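Local coordinates for NigD-like protein (Bacteroides vulgatus ATCC 8482, PDB 3K6O) that is of unknown function but belongs to the NigD-like family, joining an OB-type domain to a C-terminal beta sandwich domain, at residues K109-W112 / Y117-V120; P143-K146 / A150-E153; K188-P193 / E198-F203. All blocks are in the same frame, centred on the assembly; numbering follows the deposited sequence.

The three contacts follow one another along the chain, neither nested nor crossed, and together illustrate how short closures build a beta sandwich. Contact 1 closes first, bringing strand 107-113 back against 117-125 as a tight hairpin. Contact 2 then folds the loop after strand 133-139 back against His151 of strand 149-157, at the protein surface. Contact 3 closes last, pairing strand 186-191 with 199-204. Contacts 2 and 3 are stitched edge to edge, because strands 149-157 and 186-191 are parallel neighbours: Ala150 O lies 2.8 Å from Lys188 N. Contacts 1 and 3 meet by packing instead, chiefly Met111 of contact 1 on Val189, Val191 and Tyr201 of contact 3.

Contact 1: residues K109-W112 / Y117-V120; sequences KDMW and YLNV
Trp112 and Asn119 face each other as an antiparallel hydrogen-bonded pair, Trp112 N giving a bond to Asn119 O (2.9 Å) and Asn119 N returning one to Trp112 O (2.8 Å). The Asn119 amide adds a weak bond from ND2 to Trp112 O (3.3 Å), while its OD1 is held by Ser171 OG and by Arg58 NH2 from strand 58-66, so both ends of this buried amide have partners. Beyond these bonds the indole lies over the asparagine: CB of Asn119 stands 3.4 Å from the centroid of the six-membered ring, only 4° off the normal, a clear CH-pi contact. The amide is turned 39° from the ring plane. A chi1 of 78° sets Trp112 CG between its own backbone N and carbonyl carbon, and from there the indole folds across the neighbouring strand. Phe215, Val212 and Pro213 also pack on this indole. With an alanine here, Asn119 CB would probably lose its aromatic cover and Phe215 its ring partner. On the opposite face of the sheet from Trp112 and Asn119, selenomethionine Met111 meets the second strand through CG, 3.8 Å from Leu118 CD1 and 4.1 Å from Val120 CG2, and this apolar layer continues onto Val189 and Val191 of strand 186-191. At the far end Asp110 forms a salt bridge with Arg121. The whole is a beta hairpin interrupted by a classic beta bulge, Lys109 and Asp110 both facing Arg121, within the NigD-like C-terminal sandwich.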
ATOM      1  N   LYS A 109      -5.975   0.796 -10.454  1.00 34.79           N
ATOM      2  CA  LYS A 109      -7.285   1.243  -9.978  1.00 34.59           C
ATOM      3  C   LYS A 109      -7.166   2.326  -8.897  1.00 33.89           C
ATOM      4  O   LYS A 109      -7.956   3.245  -8.871  1.00 34.14           O
ATOM      5  CB  LYS A 109      -8.112   0.052  -9.467  1.00 35.61           C
ATOM      6  CG  LYS A 109      -8.619  -0.871 -10.563  1.00 36.97           C
ATOM      7  CD  LYS A 109      -9.905  -1.591 -10.174  1.00 41.92           C
ATOM      8  CE  LYS A 109     -10.637  -2.110 -11.399  1.00 43.34           C
ATOM      9  NZ  LYS A 109     -11.791  -3.006 -11.058  1.00 46.99           N
ATOM     10  N   ASP A 110      -6.200   2.216  -7.988  1.00 33.31           N
ATOM     11  CA  ASP A 110      -5.930   3.285  -7.017  1.00 32.38           C
ATOM     12  C   ASP A 110      -4.438   3.377  -6.732  1.00 32.00           C
ATOM     13  O   ASP A 110      -3.760   2.370  -6.708  1.00 31.38           O
ATOM     14  CB  ASP A 110      -6.650   3.032  -5.691  1.00 32.77           C
ATOM     15  CG  ASP A 110      -8.131   3.144  -5.809  1.00 33.08           C
ATOM     16  OD1 ASP A 110      -8.626   4.279  -5.811  1.00 32.80           O
ATOM     17  OD2 ASP A 110      -8.797   2.103  -5.914  1.00 34.51           O
HETATM   18  N   MSE A 111      -3.932   4.590  -6.541  1.00 31.02           N
HETATM   19  CA  MSE A 111      -2.609   4.760  -5.990  1.00 32.07           C
HETATM   20  C   MSE A 111      -2.538   5.994  -5.126  1.00 31.35           C
HETATM   21  O   MSE A 111      -2.932   7.060  -5.555  1.00 31.82           O
HETATM   22  CB  MSE A 111      -1.545   4.847  -7.080  1.00 32.09           C
HETATM   23  CG  MSE A 111      -0.090   5.079  -6.487  1.00 34.77           C
HETATM   24 SE   MSE A 111       1.109   5.603  -7.970  1.00 39.64          SE
HETATM   25  CE  MSE A 111       0.941   3.954  -8.865  1.00 34.93           C
ATOM     26  N   TRP A 112      -1.992   5.845  -3.922  1.00 31.17           N
ATOM     27  CA  TRP A 112      -1.801   6.985  -3.043  1.00 31.02           C
ATOM     28  C   TRP A 112      -0.711   6.696  -2.029  1.00 31.09           C
ATOM     29  O   TRP A 112      -0.558   5.561  -1.584  1.00 30.41           O
ATOM     30  CB  TRP A 112      -3.111   7.358  -2.335  1.00 30.94           C
ATOM     31  CG  TRP A 112      -3.480   6.481  -1.171  1.00 30.61           C
ATOM     32  CD1 TRP A 112      -3.347   6.780   0.128  1.00 30.90           C
ATOM     33  CD2 TRP A 112      -4.059   5.171  -1.228  1.00 31.07           C
ATOM     34  NE1 TRP A 112      -3.836   5.758   0.906  1.00 33.29           N
ATOM     35  CE2 TRP A 112      -4.260   4.747   0.090  1.00 29.84           C
ATOM     36  CE3 TRP A 112      -4.440   4.323  -2.270  1.00 29.74           C
ATOM     37  CZ2 TRP A 112      -4.799   3.493   0.408  1.00 32.14           C
ATOM     38  CZ3 TRP A 112      -5.002   3.069  -1.949  1.00 32.77           C
ATOM     39  CH2 TRP A 112      -5.179   2.678  -0.625  1.00 31.03           C
ATOM     40  N   TYR A 117       3.912   4.385   3.326  1.00 31.41           N
ATOM     41  CA  TYR A 117       3.764   3.497   2.154  1.00 30.98           C
ATOM     42  C   TYR A 117       3.262   4.154   0.910  1.00 31.00           C
ATOM     43  O   TYR A 117       2.534   5.113   0.976  1.00 32.17           O
ATOM     44  CB  TYR A 117       2.794   2.348   2.436  1.00 30.57           C
ATOM     45  CG  TYR A 117       3.015   1.586   3.721  1.00 30.19           C
ATOM     46  CD1 TYR A 117       3.874   0.489   3.773  1.00 31.38           C
ATOM     47  CD2 TYR A 117       2.352   1.959   4.881  1.00 33.27           C
ATOM     48  CE1 TYR A 117       4.084  -0.236   4.949  1.00 32.45           C
ATOM     49  CE2 TYR A 117       2.542   1.232   6.086  1.00 35.16           C
ATOM     50  CZ  TYR A 117       3.403   0.137   6.108  1.00 34.34           C
ATOM     51  OH  TYR A 117       3.570  -0.594   7.268  1.00 36.92           O
ATOM     52  N   LEU A 118       3.659   3.613  -0.233  1.00 30.65           N
ATOM     53  CA  LEU A 118       2.910   3.818  -1.460  1.00 30.90           C
ATOM     54  C   LEU A 118       1.926   2.640  -1.602  1.00 31.09           C
ATOM     55  O   LEU A 118       2.316   1.477  -1.703  1.00 31.32           O
ATOM     56  CB  LEU A 118       3.827   3.903  -2.664  1.00 29.25           C
ATOM     57  CG  LEU A 118       3.089   4.281  -3.945  1.00 31.49           C
ATOM     58  CD1 LEU A 118       2.649   5.760  -3.927  1.00 30.91           C
ATOM     59  CD2 LEU A 118       3.916   4.002  -5.165  1.00 28.06           C
ATOM     60  N   ASN A 119       0.644   2.984  -1.616  1.00 31.02           N
ATOM     61  CA  ASN A 119      -0.464   2.040  -1.646  1.00 30.29           C
ATOM     62  C   ASN A 119      -1.018   1.971  -3.042  1.00 29.99           C
ATOM     63  O   ASN A 119      -1.402   2.984  -3.627  1.00 30.62           O
ATOM     64  CB  ASN A 119      -1.539   2.490  -0.671  1.00 29.43           C
ATOM     65  CG  ASN A 119      -0.986   2.621   0.738  1.00 30.45           C
ATOM     66  OD1 ASN A 119      -0.551   1.626   1.348  1.00 28.81           O
ATOM     67  ND2 ASN A 119      -0.935   3.868   1.253  1.00 31.55           N
ATOM     68  N   VAL A 120      -1.074   0.758  -3.567  1.00 29.82           N
ATOM     69  CA  VAL A 120      -1.552   0.537  -4.921  1.00 29.97           C
ATOM     70  C   VAL A 120      -2.626  -0.574  -4.962  1.00 31.29           C
ATOM     71  O   VAL A 120      -2.424  -1.663  -4.468  1.00 30.71           O
ATOM     72  CB  VAL A 120      -0.391   0.169  -5.830  1.00 29.39           C
ATOM     73  CG1 VAL A 120      -0.860   0.192  -7.340  1.00 27.95           C
ATOM     74  CG2 VAL A 120       0.781   1.138  -5.604  1.00 28.14           C
TER

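Contact 2: residues P143-K146 / A150-E153; sequences PWTK and AHLE
His151 NE2 is hydrogen-bonded to Asp147 OD1, and Thr145 OG1 lies 3.1 Å from the same His151 nitrogen. The bond to a carboxylate suggests that NE2 probably carries a proton. The same threonine oxygen lies 3.0 Å from His151 CD2, so the hydroxyl stands above the ring plane, displaced outward past the CD2-NE2 bond. The methyl of Thr145 lies on the same side, more fully over the ring, with CG2 3.8 Å from the centroid of the His151 ring and 17° off its normal, a CH-pi contact. Both branches of Thr145 thus bear on the histidine. With chi1 near 49°, OG1 lies between the backbone N and the carbonyl carbon of Thr145, and CG2 is left opposite that carbonyl carbon. The two side chains reach toward one another across a wide backbone gap, the CA atoms of Thr145 and His151 being 8.1 Å apart. Asp147 also bridges to the adjacent strand, its OD2 making a salt bridge to NZ of Lys188, whose side chain also touches His151. Structurally this is a surface loop between antiparallel strands 133-139 and 149-157, folded back onto the latter strand, within the C-terminal beta sandwich domain.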
ATOM      1  N   PRO A 143      19.890  10.321 -14.937  1.00 39.80           N
ATOM      2  CA  PRO A 143      20.501  11.292 -14.024  1.00 40.80           C
ATOM      3  C   PRO A 143      19.634  11.718 -12.831  1.00 41.95           C
ATOM      4  O   PRO A 143      18.404  11.526 -12.818  1.00 39.96           O
ATOM      5  CB  PRO A 143      20.809  12.506 -14.915  1.00 40.98           C
ATOM      6  CG  PRO A 143      20.089  12.289 -16.219  1.00 41.25           C
ATOM      7  CD  PRO A 143      19.737  10.828 -16.321  1.00 40.39           C
ATOM      8  N   TRP A 144      20.297  12.308 -11.836  1.00 43.82           N
ATOM      9  CA  TRP A 144      19.602  13.054 -10.762  1.00 45.86           C
ATOM     10  C   TRP A 144      18.698  14.125 -11.356  1.00 46.62           C
ATOM     11  O   TRP A 144      19.049  14.767 -12.345  1.00 45.61           O
ATOM     12  CB  TRP A 144      20.600  13.800  -9.866  1.00 46.61           C
ATOM     13  CG  TRP A 144      21.723  12.945  -9.360  1.00 48.43           C
ATOM     14  CD1 TRP A 144      23.065  13.047  -9.661  1.00 49.39           C
ATOM     15  CD2 TRP A 144      21.590  11.866  -8.452  1.00 46.71           C
ATOM     16  NE1 TRP A 144      23.768  12.070  -8.982  1.00 49.55           N
ATOM     17  CE2 TRP A 144      22.878  11.332  -8.237  1.00 48.50           C
ATOM     18  CE3 TRP A 144      20.502  11.282  -7.819  1.00 47.30           C
ATOM     19  CZ2 TRP A 144      23.097  10.245  -7.411  1.00 48.92           C
ATOM     20  CZ3 TRP A 144      20.711  10.217  -7.018  1.00 49.33           C
ATOM     21  CH2 TRP A 144      22.001   9.697  -6.811  1.00 49.63           C
ATOM     22  N   THR A 145      17.547  14.324 -10.734  1.00 48.34           N
ATOM     23  CA  THR A 145      16.697  15.468 -11.046  1.00 49.97           C
ATOM     24  C   THR A 145      16.954  16.614 -10.082  1.00 49.74           C
ATOM     25  O   THR A 145      17.372  16.400  -8.942  1.00 50.17           O
ATOM     26  CB  THR A 145      15.277  15.086 -10.875  1.00 50.80           C
ATOM     27  OG1 THR A 145      15.150  14.435  -9.587  1.00 54.10           O
ATOM     28  CG2 THR A 145      14.871  14.161 -12.020  1.00 51.32           C
ATOM     29  N   LYS A 146      16.678  17.834 -10.527  1.00 49.53           N
ATOM     30  CA  LYS A 146      16.960  19.009  -9.691  1.00 49.29           C
ATOM     31  C   LYS A 146      15.812  19.419  -8.793  1.00 47.81           C
ATOM     32  O   LYS A 146      15.964  20.383  -8.048  1.00 48.99           O
ATOM     33  CB  LYS A 146      17.315  20.224 -10.572  1.00 49.69           C
ATOM     34  N   ALA A 150      10.977  13.093  -4.995  1.00 35.07           N
ATOM     35  CA  ALA A 150      11.413  11.729  -5.148  1.00 34.59           C
ATOM     36  C   ALA A 150      10.897  11.232  -6.491  1.00 34.04           C
ATOM     37  O   ALA A 150       9.739  11.433  -6.797  1.00 34.03           O
ATOM     38  CB  ALA A 150      10.827  10.870  -4.022  1.00 34.40           C
ATOM     39  N   HIS A 151      11.746  10.547  -7.255  1.00 32.81           N
ATOM     40  CA  HIS A 151      11.356   9.905  -8.492  1.00 32.41           C
ATOM     41  C   HIS A 151      11.509   8.367  -8.444  1.00 31.30           C
ATOM     42  O   HIS A 151      12.623   7.833  -8.324  1.00 31.29           O
ATOM     43  CB  HIS A 151      12.185  10.479  -9.638  1.00 32.02           C
ATOM     44  CG  HIS A 151      12.036  11.954  -9.801  1.00 34.59           C
ATOM     45  ND1 HIS A 151      11.247  12.524 -10.782  1.00 36.48           N
ATOM     46  CD2 HIS A 151      12.570  12.987  -9.098  1.00 36.46           C
ATOM     47  CE1 HIS A 151      11.318  13.840 -10.685  1.00 37.38           C
ATOM     48  NE2 HIS A 151      12.109  14.149  -9.674  1.00 36.36           N
ATOM     49  N   LEU A 152      10.371   7.682  -8.531  1.00 30.30           N
ATOM     50  CA  LEU A 152      10.260   6.215  -8.466  1.00 29.59           C
ATOM     51  C   LEU A 152       9.465   5.714  -9.669  1.00 29.43           C
ATOM     52  O   LEU A 152       8.701   6.492 -10.326  1.00 29.31           O
ATOM     53  CB  LEU A 152       9.542   5.792  -7.173  1.00 28.09           C
ATOM     54  CG  LEU A 152      10.203   6.226  -5.886  1.00 30.32           C
ATOM     55  CD1 LEU A 152       9.335   5.915  -4.633  1.00 27.69           C
ATOM     56  CD2 LEU A 152      11.639   5.708  -5.750  1.00 27.61           C
ATOM     57  N   GLU A 153       9.589   4.415  -9.953  1.00 29.59           N
ATOM     58  CA  GLU A 153       8.814   3.853 -11.050  1.00 29.29           C
ATOM     59  C   GLU A 153       8.170   2.574 -10.628  1.00 29.57           C
ATOM     60  O   GLU A 153       8.767   1.775  -9.921  1.00 29.83           O
ATOM     61  CB  GLU A 153       9.684   3.631 -12.301  1.00 29.24           C
ATOM     62  CG  GLU A 153      10.616   4.801 -12.665  1.00 31.16           C
ATOM     63  CD  GLU A 153      11.378   4.571 -13.986  1.00 31.92           C
ATOM     64  OE1 GLU A 153      11.127   3.514 -14.624  1.00 31.24           O
ATOM     65  OE2 GLU A 153      12.222   5.434 -14.351  1.00 31.73           O
TER

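Contact 3: residues K188-P193 / E198-F203; sequences KVLVNP and EKTYIF
Val191 and Tyr201 mark the tightly packed side of this hairpin, CG2 of the valine approaching CE1 of the phenol ring to 3.9 Å in an oblique meeting. Val189, buried like Val191, lies on the same face, and Met111 and Ile108 of strand 107-113 cover this side. Four backbone bonds hold the strands together. Among them Val189 N gives to Tyr201 O at 2.8 Å (N-H...O 167°), and Val191 and Lys199 exchange a pair that run nearly along the C=O axis. The other face is more open to solvent, with Ile202 exposed and Lys188, Leu190 and Thr200 only partly buried. Close touches here are local: Leu190 CD2 rests 3.3 Å from Thr200 OG1, and Lys188 CB 3.8 Å from Thr200 CG2. Lys188, extended beyond CG, carries its NZ to a salt bridge with Asp147. At the turn, chi2 of 79° bends Glu198 back over the first strand, so that OE1 comes 3.2 Å from Asn192 CB, the amide and carboxylate planes 39° apart. Asn103 offers OE1 a weak hydrogen bond, and with Lys105 it holds the Asn192 amide. The chemistry implies a division of labour: backbone bonds hold the hairpin, apolar groups join it to strand 107-113, while Lys188 finds its charged partner, Asp147, outside the hairpin.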
ATOM      1  N   LYS A 188       7.027  11.462  -7.313  1.00 31.34           N
ATOM      2  CA  LYS A 188       6.557  11.246  -8.682  1.00 30.90           C
ATOM      3  C   LYS A 188       6.754   9.778  -9.022  1.00 29.91           C
ATOM      4  O   LYS A 188       7.844   9.234  -8.812  1.00 30.31           O
ATOM      5  CB  LYS A 188       7.337  12.121  -9.638  1.00 30.86           C
ATOM      6  CG  LYS A 188       7.148  13.614  -9.403  1.00 33.71           C
ATOM      7  CD  LYS A 188       7.776  14.480 -10.504  1.00 35.55           C
ATOM      8  CE  LYS A 188       7.449  15.994 -10.310  1.00 37.43           C
ATOM      9  NZ  LYS A 188       8.138  16.873 -11.321  1.00 36.64           N
ATOM     10  N   VAL A 189       5.695   9.137  -9.500  1.00 29.27           N
ATOM     11  CA  VAL A 189       5.695   7.725  -9.785  1.00 29.89           C
ATOM     12  C   VAL A 189       5.321   7.436 -11.255  1.00 29.91           C
ATOM     13  O   VAL A 189       4.217   7.761 -11.690  1.00 29.45           O
ATOM     14  CB  VAL A 189       4.728   6.950  -8.868  1.00 31.19           C
ATOM     15  CG1 VAL A 189       4.773   5.414  -9.192  1.00 30.33           C
ATOM     16  CG2 VAL A 189       5.063   7.221  -7.380  1.00 29.24           C
ATOM     17  N   LEU A 190       6.249   6.841 -12.000  1.00 29.72           N
ATOM     18  CA  LEU A 190       6.029   6.533 -13.408  1.00 30.34           C
ATOM     19  C   LEU A 190       5.333   5.187 -13.569  1.00 30.11           C
ATOM     20  O   LEU A 190       5.721   4.189 -12.937  1.00 29.40           O
ATOM     21  CB  LEU A 190       7.350   6.497 -14.202  1.00 31.26           C
ATOM     22  CG  LEU A 190       7.920   7.821 -14.722  1.00 33.78           C
ATOM     23  CD1 LEU A 190       9.386   7.655 -15.133  1.00 32.52           C
ATOM     24  CD2 LEU A 190       7.102   8.403 -15.918  1.00 34.62           C
ATOM     25  N   VAL A 191       4.340   5.166 -14.445  1.00 29.28           N
ATOM     26  CA  VAL A 191       3.527   3.989 -14.699  1.00 29.81           C
ATOM     27  C   VAL A 191       3.358   3.790 -16.193  1.00 31.20           C
ATOM     28  O   VAL A 191       3.126   4.768 -16.953  1.00 32.20           O
ATOM     29  CB  VAL A 191       2.133   4.136 -14.048  1.00 30.50           C
ATOM     30  CG1 VAL A 191       1.155   2.975 -14.470  1.00 29.64           C
ATOM     31  CG2 VAL A 191       2.306   4.216 -12.526  1.00 25.34           C
ATOM     32  N   ASN A 192       3.442   2.533 -16.603  1.00 31.29           N
ATOM     33  CA  ASN A 192       3.135   2.153 -17.961  1.00 31.87           C
ATOM     34  C   ASN A 192       1.719   1.571 -17.945  1.00 32.42           C
ATOM     35  O   ASN A 192       1.507   0.443 -17.499  1.00 32.13           O
ATOM     36  CB  ASN A 192       4.164   1.153 -18.455  1.00 31.33           C
ATOM     37  CG  ASN A 192       4.047   0.875 -19.943  1.00 31.96           C
ATOM     38  OD1 ASN A 192       3.294   1.530 -20.665  1.00 30.65           O
ATOM     39  ND2 ASN A 192       4.773  -0.119 -20.398  1.00 32.24           N
ATOM     40  N   PRO A 193       0.731   2.353 -18.396  1.00 33.60           N
ATOM     41  CA  PRO A 193      -0.675   1.985 -18.206  1.00 34.88           C
ATOM     42  C   PRO A 193      -1.241   1.150 -19.341  1.00 36.23           C
ATOM     43  O   PRO A 193      -0.825   1.325 -20.456  1.00 36.55           O
ATOM     44  CB  PRO A 193      -1.358   3.346 -18.136  1.00 34.34           C
ATOM     45  CG  PRO A 193      -0.549   4.194 -19.089  1.00 34.39           C
ATOM     46  CD  PRO A 193       0.867   3.666 -19.056  1.00 33.79           C
ATOM     47  N   GLU A 198       2.971   5.955 -21.160  1.00 42.65           N
ATOM     48  CA  GLU A 198       3.687   6.114 -19.889  1.00 42.17           C
ATOM     49  C   GLU A 198       3.260   7.449 -19.291  1.00 41.54           C
ATOM     50  O   GLU A 198       3.200   8.429 -20.008  1.00 41.68           O
ATOM     51  CB  GLU A 198       5.192   6.061 -20.114  1.00 41.43           C
ATOM     52  CG  GLU A 198       6.046   6.015 -18.860  1.00 42.75           C
ATOM     53  CD  GLU A 198       6.129   4.634 -18.201  1.00 43.56           C
ATOM     54  OE1 GLU A 198       6.143   3.616 -18.920  1.00 40.44           O
ATOM     55  OE2 GLU A 198       6.182   4.574 -16.945  1.00 45.52           O
ATOM     56  N   LYS A 199       2.910   7.465 -18.008  1.00 40.87           N
ATOM     57  CA  LYS A 199       2.481   8.694 -17.334  1.00 40.58           C
ATOM     58  C   LYS A 199       3.039   8.808 -15.910  1.00 39.24           C
ATOM     59  O   LYS A 199       3.447   7.817 -15.334  1.00 38.73           O
ATOM     60  CB  LYS A 199       0.960   8.765 -17.282  1.00 41.16           C
ATOM     61  CG  LYS A 199       0.302   7.621 -16.533  1.00 43.03           C
ATOM     62  CD  LYS A 199      -1.199   7.668 -16.666  1.00 45.41           C
ATOM     63  CE  LYS A 199      -1.778   8.791 -15.835  1.00 48.71           C
ATOM     64  NZ  LYS A 199      -3.270   8.656 -15.691  1.00 51.83           N
ATOM     65  N   THR A 200       3.054  10.026 -15.379  1.00 37.94           N
ATOM     66  CA  THR A 200       3.578  10.304 -14.040  1.00 37.78           C
ATOM     67  C   THR A 200       2.482  10.656 -13.059  1.00 36.49           C
ATOM     68  O   THR A 200       1.781  11.634 -13.259  1.00 37.42           O
ATOM     69  CB  THR A 200       4.536  11.501 -14.085  1.00 37.72           C
ATOM     70  OG1 THR A 200       5.572  11.216 -15.013  1.00 40.28           O
ATOM     71  CG2 THR A 200       5.182  11.751 -12.756  1.00 36.25           C
ATOM     72  N   TYR A 201       2.339   9.872 -11.999  1.00 34.54           N
ATOM     73  CA  TYR A 201       1.499  10.270 -10.882  1.00 33.84           C
ATOM     74  C   TYR A 201       2.358  11.215 -10.028  1.00 33.30           C
ATOM     75  O   TYR A 201       3.519  10.897  -9.769  1.00 32.68           O
ATOM     76  CB  TYR A 201       1.071   9.052 -10.069  1.00 33.24           C
ATOM     77  CG  TYR A 201       0.025   8.196 -10.720  1.00 33.14           C
ATOM     78  CD1 TYR A 201       0.297   7.489 -11.903  1.00 32.75           C
ATOM     79  CD2 TYR A 201      -1.249   8.063 -10.152  1.00 34.51           C
ATOM     80  CE1 TYR A 201      -0.672   6.702 -12.501  1.00 31.55           C
ATOM     81  CE2 TYR A 201      -2.225   7.253 -10.744  1.00 34.21           C
ATOM     82  CZ  TYR A 201      -1.918   6.590 -11.915  1.00 33.74           C
ATOM     83  OH  TYR A 201      -2.853   5.798 -12.503  1.00 39.83           O
ATOM     84  N   ILE A 202       1.803  12.360  -9.632  1.00 31.78           N
ATOM     85  CA  ILE A 202       2.512  13.354  -8.830  1.00 32.56           C
ATOM     86  C   ILE A 202       1.739  13.499  -7.509  1.00 31.72           C
ATOM     87  O   ILE A 202       0.530  13.738  -7.518  1.00 31.65           O
ATOM     88  CB  ILE A 202       2.589  14.745  -9.542  1.00 32.69           C
ATOM     89  CG1 ILE A 202       3.309  14.598 -10.892  1.00 36.98           C
ATOM     90  CG2 ILE A 202       3.307  15.752  -8.674  1.00 31.31           C
ATOM     91  CD1 ILE A 202       3.147  15.785 -11.912  1.00 36.69           C
ATOM     92  N   PHE A 203       2.424  13.326  -6.387  1.00 30.90           N
ATOM     93  CA  PHE A 203       1.835  13.616  -5.078  1.00 30.69           C
ATOM     94  C   PHE A 203       2.730  14.586  -4.322  1.00 31.43           C
ATOM     95  O   PHE A 203       3.885  14.269  -4.043  1.00 31.55           O
ATOM     96  CB  PHE A 203       1.706  12.340  -4.260  1.00 31.11           C
ATOM     97  CG  PHE A 203       0.943  11.245  -4.954  1.00 31.78           C
ATOM     98  CD1 PHE A 203      -0.448  11.220  -4.923  1.00 32.29           C
ATOM     99  CD2 PHE A 203       1.617  10.249  -5.651  1.00 32.96           C
ATOM    100  CE1 PHE A 203      -1.171  10.197  -5.565  1.00 34.40           C
ATOM    101  CE2 PHE A 203       0.903   9.214  -6.290  1.00 34.32           C
ATOM    102  CZ  PHE A 203      -0.484   9.194  -6.247  1.00 33.93           C
TER